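Local structure of cysteine protease S273R (6LJ9) at residues 185-191 and 220-226; 171-177 and 239-244; 231-235 and 257-263; 87-93 and 166-170. The protein probably cleaves the viral polyproteins pp220 and pp62 into core-shell proteins as a cysteine protease, and also counters host innate immune signalling. All coordinates share one frame; numbering follows the deposited sequence.

Contact 1: 185-191 and 220-226; sequences YFNSAGN and VTNIRHQ
Phe186 and Val220 form a parallel bridge, in which Tyr185 O accepts from Val220 N at 2.6 Å and Asn187 N gives a weak bond to Val220 O. Further on, residues 187-190 make a type I turn, while 220-226 curls around it until Gln226 N reaches Ser188 O at 3.0 Å, nearly straight at 166°. Gly190 closes the turn with positive phi, and its lack of a side chain lets it lie beside Thr221 and the carbonyl of Ile223. In this Ulp1-family domain the turn carries Asn187, assigned to the active site, which accepts from His168 NE2 and from Ala189 N, the latter an Asx turn (Ala189 N to Asn187 OD1, 2.9 Å). Ser188 OG donates to Gln226 OE1 at 2.7 Å in the plane of the amide, so the extended side chain of Gln226, a predicted substrate-binding residue, is held at its oxygen end. Phe186 CD1 packs on Val220 CG1 at 3.8 Å, and Phe186 CE1 meets CD2 of His225, whose ring nitrogens bond to the backbone of Phe252 and Ile257. Thr221 turns its methyl CG2 to the edge of the Tyr185 ring, 3.9 Å from CE1.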
# COMPACT_ATOMS: atom_id res chain seq x y z
N TYR B 185 21.68 0.03 2.94
CA TYR B 185 22.28 0.45 4.19
C TYR B 185 22.57 1.94 4.09
O TYR B 185 23.38 2.36 3.26
CB TYR B 185 23.55 -0.34 4.50
CG TYR B 185 24.34 0.18 5.68
CD1 TYR B 185 25.32 1.16 5.53
CD2 TYR B 185 24.12 -0.32 6.96
CE1 TYR B 185 26.04 1.63 6.60
CE2 TYR B 185 24.85 0.14 8.04
CZ TYR B 185 25.81 1.12 7.86
OH TYR B 185 26.54 1.59 8.93
N PHE B 186 21.92 2.74 4.94
CA PHE B 186 22.07 4.19 4.93
C PHE B 186 22.79 4.63 6.19
O PHE B 186 22.32 4.36 7.30
CB PHE B 186 20.72 4.89 4.80
CG PHE B 186 20.80 6.38 4.94
CD1 PHE B 186 21.40 7.15 3.96
CD2 PHE B 186 20.27 7.01 6.05
CE1 PHE B 186 21.48 8.52 4.08
CE2 PHE B 186 20.34 8.39 6.18
CZ PHE B 186 20.95 9.14 5.20
N ASN B 187 23.93 5.31 6.02
CA ASN B 187 24.68 5.92 7.11
C ASN B 187 24.76 7.41 6.82
O ASN B 187 25.39 7.82 5.84
CB ASN B 187 26.07 5.30 7.25
CG ASN B 187 26.78 5.71 8.53
OD1 ASN B 187 26.62 6.84 9.01
ND2 ASN B 187 27.56 4.80 9.09
N SER B 188 24.13 8.22 7.67
CA SER B 188 24.12 9.66 7.45
C SER B 188 25.51 10.28 7.55
O SER B 188 25.73 11.38 7.03
CB SER B 188 23.19 10.34 8.46
OG SER B 188 23.62 10.12 9.79
N ALA B 189 26.46 9.60 8.20
CA ALA B 189 27.81 10.12 8.30
C ALA B 189 28.67 9.79 7.09
O ALA B 189 29.69 10.44 6.88
CB ALA B 189 28.48 9.60 9.58
N GLY B 190 28.27 8.79 6.30
CA GLY B 190 29.02 8.41 5.12
C GLY B 190 30.06 7.34 5.33
O GLY B 190 31.02 7.27 4.55
N ASN B 191 29.91 6.50 6.36
CA ASN B 191 30.88 5.46 6.66
C ASN B 191 30.35 4.10 6.20
O ASN B 191 29.16 3.82 6.31
CB ASN B 191 31.19 5.42 8.16
CG ASN B 191 31.88 6.68 8.64
OD1 ASN B 191 32.77 7.21 7.97
ND2 ASN B 191 31.47 7.17 9.80
N VAL B 220 24.38 3.02 0.91
CA VAL B 220 24.08 4.43 0.69
C VAL B 220 24.94 5.26 1.63
O VAL B 220 24.44 5.79 2.63
CB VAL B 220 22.58 4.73 0.88
CG1 VAL B 220 22.24 6.14 0.40
CG2 VAL B 220 21.74 3.70 0.15
N THR B 221 26.23 5.36 1.33
CA THR B 221 27.18 6.08 2.17
C THR B 221 28.06 7.00 1.34
O THR B 221 29.22 7.24 1.69
CB THR B 221 28.05 5.10 2.97
OG1 THR B 221 28.80 4.27 2.07
CG2 THR B 221 27.19 4.22 3.87
N ASN B 222 27.53 7.53 0.24
CA ASN B 222 28.34 8.35 -0.65
C ASN B 222 28.47 9.78 -0.13
O ASN B 222 29.54 10.39 -0.26
CB ASN B 222 27.73 8.36 -2.06
CG ASN B 222 28.61 9.05 -3.08
OD1 ASN B 222 29.66 8.54 -3.46
ND2 ASN B 222 28.19 10.23 -3.53
N ILE B 223 27.42 10.31 0.48
CA ILE B 223 27.39 11.68 0.97
C ILE B 223 27.43 11.66 2.50
O ILE B 223 26.77 10.83 3.13
CB ILE B 223 26.15 12.44 0.47
CG1 ILE B 223 26.22 12.65 -1.04
CG2 ILE B 223 25.99 13.78 1.18
CD1 ILE B 223 25.11 13.51 -1.58
N ARG B 224 28.21 12.57 3.08
CA ARG B 224 28.17 12.84 4.51
C ARG B 224 27.09 13.88 4.75
O ARG B 224 27.33 15.09 4.69
CB ARG B 224 29.53 13.30 5.02
CG ARG B 224 29.54 13.71 6.48
CD ARG B 224 30.95 14.05 6.95
NE ARG B 224 30.94 14.71 8.26
CZ ARG B 224 30.87 14.07 9.42
NH1 ARG B 224 30.80 12.74 9.45
NH2 ARG B 224 30.87 14.75 10.56
N HIS B 225 25.87 13.41 5.02
CA HIS B 225 24.75 14.32 5.21
C HIS B 225 24.83 15.03 6.55
O HIS B 225 24.60 16.25 6.63
CB HIS B 225 23.42 13.55 5.11
CG HIS B 225 23.19 12.92 3.78
ND1 HIS B 225 22.73 13.63 2.69
CD2 HIS B 225 23.32 11.64 3.36
CE1 HIS B 225 22.61 12.82 1.66
NE2 HIS B 225 22.96 11.60 2.04
N GLN B 226 25.17 14.31 7.61
CA GLN B 226 25.06 14.81 8.98
C GLN B 226 26.33 15.56 9.37
O GLN B 226 27.43 15.00 9.29
CB GLN B 226 24.79 13.66 9.95
CG GLN B 226 24.76 14.07 11.41
CD GLN B 226 24.39 12.91 12.31
OE1 GLN B 226 23.90 11.88 11.85
NE2 GLN B 226 24.63 13.08 13.61
O HOH W 1 25.30 8.46 3.52

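Contact 2: 171-177 and 239-244; sequences AIFVDMR and YIRARL
Phe173 and Arg243 bring strand 169-175 and helix 232-244 together, their short segments running nearly parallel at 18° with axes 8.9 Å apart. With CG anti to the backbone N (chi1 -169°), Phe173 reaches from the sheet toward the helix. There Arg243 CB sits over one face of the Phe173 ring, a CH-pi contact 3.6 Å from CB to the ring centroid, while Leu244 CD2 meets the edge and Ile240 CG2 packs near CD1. Small Ala171 leaves room for Tyr239 and Ile240. Tyr239 CE2 touches Phe173 CB, and the Tyr239 hydroxyl bonds to Glu184. Arg243 bends at chi2 and chi3, which turns one face of its guanidinium to the CE2 rim of Phe173, the planes 59° apart, and carries NH2 into a salt bridge with Asp175 OD2 at 2.9 Å. Arg177, bent at chi3, takes the same carboxylate side-on: NE lies 2.7 Å from Asp175 OD1 and NH2 3.0 Å from Asp175 OD2. That NH2 also donates to Arg243 O at 2.8 Å, near the end of the helix, where carbonyls lack helical partners. Glu184 forms a second salt bridge with Arg243 NH2, and Gly178 of the second subunit packs on Asp175 and Arg177. The two arginines come within 3.7 Å of each other (Arg177 NH2 to Arg243 NH1); Asp175 and Glu184 probably offset their positive charges, which in turn would favour ionised carboxylates in this buried network.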
# COMPACT_ATOMS: atom_id res chain seq x y z
N ALA B 171 20.22 3.12 9.19
CA ALA B 171 19.00 2.49 8.71
C ALA B 171 19.31 1.36 7.74
O ALA B 171 20.31 1.40 7.01
CB ALA B 171 18.09 3.52 8.03
N ILE B 172 18.45 0.35 7.74
CA ILE B 172 18.50 -0.75 6.78
C ILE B 172 17.11 -0.90 6.18
O ILE B 172 16.12 -1.05 6.91
CB ILE B 172 18.95 -2.07 7.42
CG1 ILE B 172 20.47 -2.06 7.66
CG2 ILE B 172 18.55 -3.26 6.55
CD1 ILE B 172 21.06 -3.42 7.98
N PHE B 173 17.02 -0.85 4.85
CA PHE B 173 15.75 -0.92 4.14
C PHE B 173 15.86 -1.94 3.02
O PHE B 173 16.81 -1.91 2.23
CB PHE B 173 15.35 0.44 3.58
CG PHE B 173 13.94 0.50 3.08
CD1 PHE B 173 12.88 0.68 3.96
CD2 PHE B 173 13.66 0.37 1.73
CE1 PHE B 173 11.58 0.73 3.50
CE2 PHE B 173 12.36 0.42 1.26
CZ PHE B 173 11.32 0.60 2.15
N VAL B 174 14.88 -2.85 2.96
CA VAL B 174 14.80 -3.86 1.91
C VAL B 174 13.56 -3.56 1.09
O VAL B 174 12.43 -3.65 1.59
CB VAL B 174 14.75 -5.28 2.49
CG1 VAL B 174 14.60 -6.30 1.37
CG2 VAL B 174 15.99 -5.56 3.32
N ASP B 175 13.76 -3.19 -0.17
CA ASP B 175 12.67 -2.82 -1.07
C ASP B 175 12.40 -4.00 -2.00
O ASP B 175 13.22 -4.32 -2.86
CB ASP B 175 13.01 -1.56 -1.85
CG ASP B 175 11.83 -1.00 -2.62
OD1 ASP B 175 10.73 -1.60 -2.55
OD2 ASP B 175 12.00 0.04 -3.29
N MSE B 176 11.25 -4.65 -1.81
CA MSE B 176 10.87 -5.78 -2.64
C MSE B 176 9.61 -5.46 -3.45
O MSE B 176 8.82 -6.35 -3.76
CB MSE B 176 10.63 -7.02 -1.77
CG MSE B 176 11.86 -7.47 -0.99
SE MSE B 176 11.45 -8.77 0.40
CE MSE B 176 10.56 -7.58 1.67
N ARG B 177 9.45 -4.18 -3.79
CA ARG B 177 8.30 -3.73 -4.57
C ARG B 177 8.58 -3.69 -6.06
O ARG B 177 7.69 -3.98 -6.86
CB ARG B 177 7.86 -2.34 -4.09
CG ARG B 177 7.34 -2.28 -2.67
CD ARG B 177 7.22 -0.85 -2.19
NE ARG B 177 8.52 -0.17 -2.18
CZ ARG B 177 8.72 1.04 -1.69
NH1 ARG B 177 7.72 1.72 -1.16
NH2 ARG B 177 9.94 1.58 -1.72
N TYR B 239 15.04 8.14 6.36
CA TYR B 239 15.37 7.32 5.20
C TYR B 239 14.31 6.25 4.98
O TYR B 239 13.84 6.04 3.86
CB TYR B 239 16.75 6.69 5.38
CG TYR B 239 17.21 5.86 4.21
CD1 TYR B 239 17.79 6.46 3.10
CD2 TYR B 239 17.06 4.48 4.21
CE1 TYR B 239 18.21 5.70 2.02
CE2 TYR B 239 17.48 3.71 3.13
CZ TYR B 239 18.06 4.33 2.04
OH TYR B 239 18.48 3.58 0.97
N ILE B 240 13.91 5.56 6.05
CA ILE B 240 12.89 4.52 5.94
C ILE B 240 11.57 5.12 5.47
O ILE B 240 10.89 4.57 4.60
CB ILE B 240 12.74 3.77 7.27
CG1 ILE B 240 14.03 3.01 7.61
CG2 ILE B 240 11.54 2.83 7.22
CD1 ILE B 240 13.96 2.23 8.91
N ARG B 241 11.19 6.26 6.05
CA ARG B 241 9.92 6.88 5.68
C ARG B 241 9.94 7.38 4.24
O ARG B 241 8.95 7.23 3.52
CB ARG B 241 9.59 8.02 6.64
CG ARG B 241 8.26 8.71 6.36
CD ARG B 241 7.12 7.70 6.33
NE ARG B 241 5.84 8.32 6.02
CZ ARG B 241 4.96 8.72 6.94
NH1 ARG B 241 5.23 8.55 8.23
NH2 ARG B 241 3.82 9.27 6.57
N ALA B 242 11.06 7.96 3.81
CA ALA B 242 11.15 8.44 2.43
C ALA B 242 11.10 7.28 1.44
O ALA B 242 10.44 7.38 0.39
CB ALA B 242 12.43 9.25 2.24
N ARG B 243 11.77 6.17 1.75
CA ARG B 243 11.71 5.00 0.87
C ARG B 243 10.30 4.41 0.86
O ARG B 243 9.85 3.90 -0.17
CB ARG B 243 12.73 3.95 1.31
CG ARG B 243 14.17 4.42 1.28
CD ARG B 243 14.72 4.54 -0.13
NE ARG B 243 14.82 3.24 -0.79
CZ ARG B 243 14.00 2.81 -1.74
NH1 ARG B 243 13.00 3.58 -2.15
NH2 ARG B 243 14.17 1.61 -2.28
N LEU B 244 9.61 4.46 2.00
CA LEU B 244 8.23 3.98 2.05
C LEU B 244 7.32 4.83 1.17
O LEU B 244 6.41 4.31 0.52
CB LEU B 244 7.73 3.98 3.49
CG LEU B 244 8.19 2.82 4.39
CD1 LEU B 244 7.71 3.03 5.82
CD2 LEU B 244 7.70 1.49 3.84

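Contact 3: 231-235 and 257-263; sequences ECGPY and ITDEEMY
Tyr235 OH donates to Ile257 O across the contact, though the modelled 2.4 Å is implausibly short and the true length of the bond is doubtful. The accepting carbonyl lies at the edge of the ring, near its plane, just ahead of helix 259-269. Thr258 is the N-cap of that helix, its OG1 accepting from Glu261 N at 3.1 Å, a role that suits a short hydroxyl side chain. The ring of Tyr235 then serves as a platform for Met262, a selenomethionine in which selenium replaces the natural sulfur. Bent at chi2 (-65°), Met262 lays CG over the middle of one face, 3.4 Å from CG to the ring centroid and 8° off the normal, with SE over the same face at 4.2 Å from SE to the centroid: a CH-pi and a Met-aromatic contact together. The flexible, unbranched methionine chain can follow a flat ring in this way. Ile257 CG2 adds an apolar touch at CE1, and Asp259 OD2 comes to the ring edge, 3.6 Å from CE2, its carboxylate steeply inclined at 80° to the ring. Asp259 is held by Ser228 and the backbone N of Arg227. Pro234 lacks an N-H, which costs nothing in the first turn of a helix, and packs its CB against Met262 CB. Glu231, at the N-cap position, directs its carboxylate to Thr85 and Arg266. Helix 259-269 covers one flank of the first turn of helix 232-244; Cys232, the assigned nucleophile, points away from it and lies beside His168, next to strand 169-175.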
# COMPACT_ATOMS: atom_id res chain seq x y z
N GLU B 231 21.51 14.09 15.19
CA GLU B 231 20.37 13.80 14.32
C GLU B 231 20.50 12.49 13.57
O GLU B 231 19.74 12.26 12.61
CB GLU B 231 20.17 14.95 13.33
CG GLU B 231 20.05 16.31 14.00
CD GLU B 231 18.94 16.34 15.04
OE1 GLU B 231 17.77 16.11 14.68
OE2 GLU B 231 19.25 16.58 16.23
N CYS B 232 21.41 11.60 13.97
CA CYS B 232 21.53 10.31 13.30
C CYS B 232 20.27 9.48 13.47
O CYS B 232 19.92 8.69 12.58
CB CYS B 232 22.74 9.55 13.83
SG CYS B 232 22.77 9.33 15.62
N GLY B 233 19.57 9.63 14.59
CA GLY B 233 18.30 8.98 14.80
C GLY B 233 17.25 9.44 13.81
O GLY B 233 16.67 8.63 13.08
N PRO B 234 16.97 10.75 13.79
CA PRO B 234 16.04 11.26 12.77
C PRO B 234 16.47 10.97 11.35
O PRO B 234 15.61 10.75 10.48
CB PRO B 234 16.02 12.77 13.06
CG PRO B 234 16.32 12.87 14.51
CD PRO B 234 17.30 11.76 14.80
N TYR B 235 17.77 10.97 11.07
CA TYR B 235 18.25 10.63 9.73
C TYR B 235 17.85 9.21 9.35
O TYR B 235 17.36 8.96 8.24
CB TYR B 235 19.77 10.79 9.65
CG TYR B 235 20.24 12.12 9.10
CD1 TYR B 235 20.13 12.41 7.75
CD2 TYR B 235 20.81 13.07 9.93
CE1 TYR B 235 20.57 13.62 7.24
CE2 TYR B 235 21.25 14.28 9.44
CZ TYR B 235 21.13 14.55 8.09
OH TYR B 235 21.57 15.75 7.59
N ILE B 257 21.14 16.11 2.46
CA ILE B 257 19.99 16.37 3.31
C ILE B 257 20.51 16.96 4.62
O ILE B 257 21.33 16.33 5.31
CB ILE B 257 19.17 15.10 3.55
CG1 ILE B 257 18.65 14.55 2.22
CG2 ILE B 257 18.01 15.39 4.49
CD1 ILE B 257 17.82 13.29 2.36
N THR B 258 20.05 18.16 4.95
CA THR B 258 20.64 18.94 6.03
C THR B 258 20.12 18.48 7.39
O THR B 258 19.06 17.85 7.51
CB THR B 258 20.33 20.42 5.84
OG1 THR B 258 18.93 20.65 6.02
CG2 THR B 258 20.73 20.87 4.45
N ASP B 259 20.89 18.81 8.43
CA ASP B 259 20.45 18.55 9.80
C ASP B 259 19.25 19.41 10.17
O ASP B 259 18.43 19.01 11.01
CB ASP B 259 21.60 18.80 10.78
CG ASP B 259 22.81 17.92 10.51
OD1 ASP B 259 23.59 18.25 9.59
OD2 ASP B 259 22.98 16.90 11.21
N GLU B 260 19.13 20.60 9.57
CA GLU B 260 17.97 21.44 9.81
C GLU B 260 16.69 20.76 9.36
O GLU B 260 15.68 20.79 10.07
CB GLU B 260 18.14 22.78 9.09
CG GLU B 260 16.96 23.72 9.22
CD GLU B 260 17.07 24.92 8.31
OE1 GLU B 260 17.91 24.89 7.38
OE2 GLU B 260 16.33 25.90 8.52
N GLU B 261 16.71 20.15 8.18
CA GLU B 261 15.54 19.42 7.70
C GLU B 261 15.21 18.23 8.60
O GLU B 261 14.04 17.88 8.77
CB GLU B 261 15.76 18.95 6.26
CG GLU B 261 14.84 19.60 5.24
CD GLU B 261 15.25 19.28 3.82
OE1 GLU B 261 16.45 19.42 3.50
OE2 GLU B 261 14.37 18.87 3.02
N MSE B 262 16.23 17.59 9.17
CA MSE B 262 16.01 16.44 10.03
C MSE B 262 15.55 16.85 11.42
O MSE B 262 14.82 16.11 12.08
CB MSE B 262 17.28 15.60 10.13
CG MSE B 262 17.74 15.02 8.80
SE MSE B 262 16.49 13.73 8.05
CE MSE B 262 15.40 14.91 6.95
N TYR B 263 15.98 18.03 11.87
CA TYR B 263 15.48 18.55 13.13
C TYR B 263 14.00 18.90 13.03
O TYR B 263 13.24 18.69 13.98
CB TYR B 263 16.28 19.78 13.57
CG TYR B 263 15.86 20.33 14.91
CD1 TYR B 263 16.26 19.73 16.09
CD2 TYR B 263 15.06 21.46 14.99
CE1 TYR B 263 15.87 20.23 17.32
CE2 TYR B 263 14.66 21.97 16.21
CZ TYR B 263 15.08 21.35 17.37
OH TYR B 263 14.69 21.86 18.60

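Contact 4: 87-93 and 166-170; sequences LLTNFNI and GKHWV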
# COMPACT_ATOMS: atom_id res chain seq x y z
N LEU B 87 19.05 12.64 21.92
CA LEU B 87 19.27 11.45 21.11
C LEU B 87 18.09 10.49 21.22
O LEU B 87 17.46 10.36 22.28
CB LEU B 87 20.55 10.73 21.53
CG LEU B 87 21.84 11.55 21.53
CD1 LEU B 87 23.05 10.64 21.62
CD2 LEU B 87 21.92 12.44 20.30
N LEU B 88 17.81 9.81 20.12
CA LEU B 88 16.74 8.82 20.07
C LEU B 88 17.17 7.54 20.77
O LEU B 88 18.32 7.11 20.67
CB LEU B 88 16.36 8.52 18.62
CG LEU B 88 15.12 9.22 18.06
CD1 LEU B 88 15.16 10.72 18.35
CD2 LEU B 88 15.00 8.97 16.57
N THR B 89 16.23 6.93 21.49
CA THR B 89 16.45 5.65 22.14
C THR B 89 15.83 4.54 21.30
O THR B 89 15.13 4.78 20.31
CB THR B 89 15.86 5.65 23.55
OG1 THR B 89 14.43 5.80 23.48
CG2 THR B 89 16.44 6.79 24.37
N ASN B 90 16.10 3.29 21.71
CA ASN B 90 15.50 2.15 21.03
C ASN B 90 13.99 2.14 21.19
O ASN B 90 13.28 1.59 20.33
CB ASN B 90 16.11 0.85 21.56
CG ASN B 90 16.40 0.90 23.05
OD1 ASN B 90 16.02 1.85 23.73
ND2 ASN B 90 17.08 -0.12 23.55
N PHE B 91 13.48 2.73 22.27
CA PHE B 91 12.03 2.77 22.46
C PHE B 91 11.38 3.79 21.52
O PHE B 91 10.30 3.54 20.99
CB PHE B 91 11.70 3.10 23.91
CG PHE B 91 12.28 2.13 24.90
CD1 PHE B 91 11.75 0.86 25.04
CD2 PHE B 91 13.35 2.49 25.70
CE1 PHE B 91 12.28 -0.03 25.95
CE2 PHE B 91 13.89 1.60 26.61
CZ PHE B 91 13.35 0.34 26.74
N ASN B 92 12.03 4.93 21.31
CA ASN B 92 11.49 5.93 20.39
C ASN B 92 11.41 5.38 18.97
O ASN B 92 10.47 5.68 18.23
CB ASN B 92 12.35 7.19 20.42
CG ASN B 92 12.59 7.71 21.82
OD1 ASN B 92 13.73 7.83 22.26
ND2 ASN B 92 11.51 8.02 22.53
N ILE B 93 12.40 4.57 18.58
CA ILE B 93 12.44 4.04 17.22
C ILE B 93 11.49 2.86 17.06
O ILE B 93 10.80 2.74 16.05
CB ILE B 93 13.88 3.67 16.85
CG1 ILE B 93 14.77 4.91 16.89
CG2 ILE B 93 13.93 3.01 15.48
CD1 ILE B 93 16.24 4.62 16.74
N GLY B 166 30.24 6.54 20.17
CA GLY B 166 29.10 6.05 20.94
C GLY B 166 27.90 5.69 20.09
O GLY B 166 28.04 5.05 19.04
N LYS B 167 26.72 6.09 20.54
CA LYS B 167 25.48 5.76 19.84
C LYS B 167 25.43 6.45 18.48
O LYS B 167 25.55 7.67 18.39
CB LYS B 167 24.28 6.17 20.69
CG LYS B 167 22.96 6.14 19.95
CD LYS B 167 21.83 6.69 20.81
CE LYS B 167 21.63 5.85 22.06
NZ LYS B 167 20.52 6.37 22.90
N HIS B 168 25.25 5.65 17.43
CA HIS B 168 25.10 6.17 16.07
C HIS B 168 24.09 5.29 15.35
O HIS B 168 24.37 4.12 15.07
CB HIS B 168 26.43 6.21 15.33
CG HIS B 168 26.36 6.87 13.99
ND1 HIS B 168 26.42 8.24 13.84
CD2 HIS B 168 26.22 6.36 12.74
CE1 HIS B 168 26.33 8.55 12.56
NE2 HIS B 168 26.21 7.43 11.87
N TRP B 169 22.93 5.86 15.03
CA TRP B 169 21.88 5.10 14.37
C TRP B 169 22.08 5.10 12.86
O TRP B 169 22.39 6.13 12.26
CB TRP B 169 20.50 5.69 14.70
CG TRP B 169 20.17 5.68 16.16
CD1 TRP B 169 20.19 6.75 17.01
CD2 TRP B 169 19.75 4.55 16.94
NE1 TRP B 169 19.81 6.35 18.27
CE2 TRP B 169 19.54 5.01 18.25
CE3 TRP B 169 19.54 3.20 16.65
CZ2 TRP B 169 19.13 4.16 19.28
CZ3 TRP B 169 19.12 2.36 17.66
CH2 TRP B 169 18.92 2.84 18.96
N VAL B 170 21.91 3.92 12.26
CA VAL B 170 21.89 3.78 10.81
C VAL B 170 20.66 2.96 10.44
O VAL B 170 20.10 2.22 11.25
CB VAL B 170 23.17 3.11 10.26
CG1 VAL B 170 24.40 3.94 10.59
CG2 VAL B 170 23.31 1.70 10.80
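One backbone carbonyl, Leu88 O, takes two side-chain donors from opposite faces of its plane. Trp169 NE1 reaches it at 2.9 Å and Lys167 NZ at 3.2 Å, each well out of the plane and not on a lone pair. The indole bond is bent (133°), with the oxygen tilted from the ring plane. Lys167 leads off trans to its own backbone nitrogen (chi1 168°) and kinks at chi3, which brings its ammonium to the carbonyl while CD passes Leu87 CD1 at 4.2 Å. Thr89 is the N-cap of helix 90-103, opened by a capping box: Thr89 N donates to Asn92 OD1 at 2.8 Å, and Asn92 N returns a weak bond to Thr89 OG1. The contact thereby joins the start of this helix to the chain entering strand 169-175, where His168, assigned to the active site and just before the strand, lies between the two donor residues and turns away toward Asn187 and Cys232. Trp169 offers a broad apolar face, and Ile93 meets it from the opposite direction: CD1 stands over the six-membered ring, 3.5 Å from CD1 to its centroid and 9° off the normal. A branched aliphatic chain suits this CH-pi contact, and Leu237 of helix 232-244 packs beside Ile93.

How the contacts relate
From the N terminus, contact 4 closes first, joining the start of helix 90-103 to the entry of strand 169-175 across 72 intervening residues. Contact 2 opens where contact 4 ends, on the same strand, and closes on helix 232-244. Nested within its loop is contact 1, which ties the end of strand 181-186 to the chain leaving strand 215-220. Contact 3 starts after contact 1 has closed but before contact 2 does, so contacts 2 and 3 cross, using opposite ends of helix 232-244. Contacts 1, 3 and 4 converge on the assigned active-site residues: His168 meets Asn187 between contacts 4 and 1, and Trp169 lies beside Cys232 of contact 3.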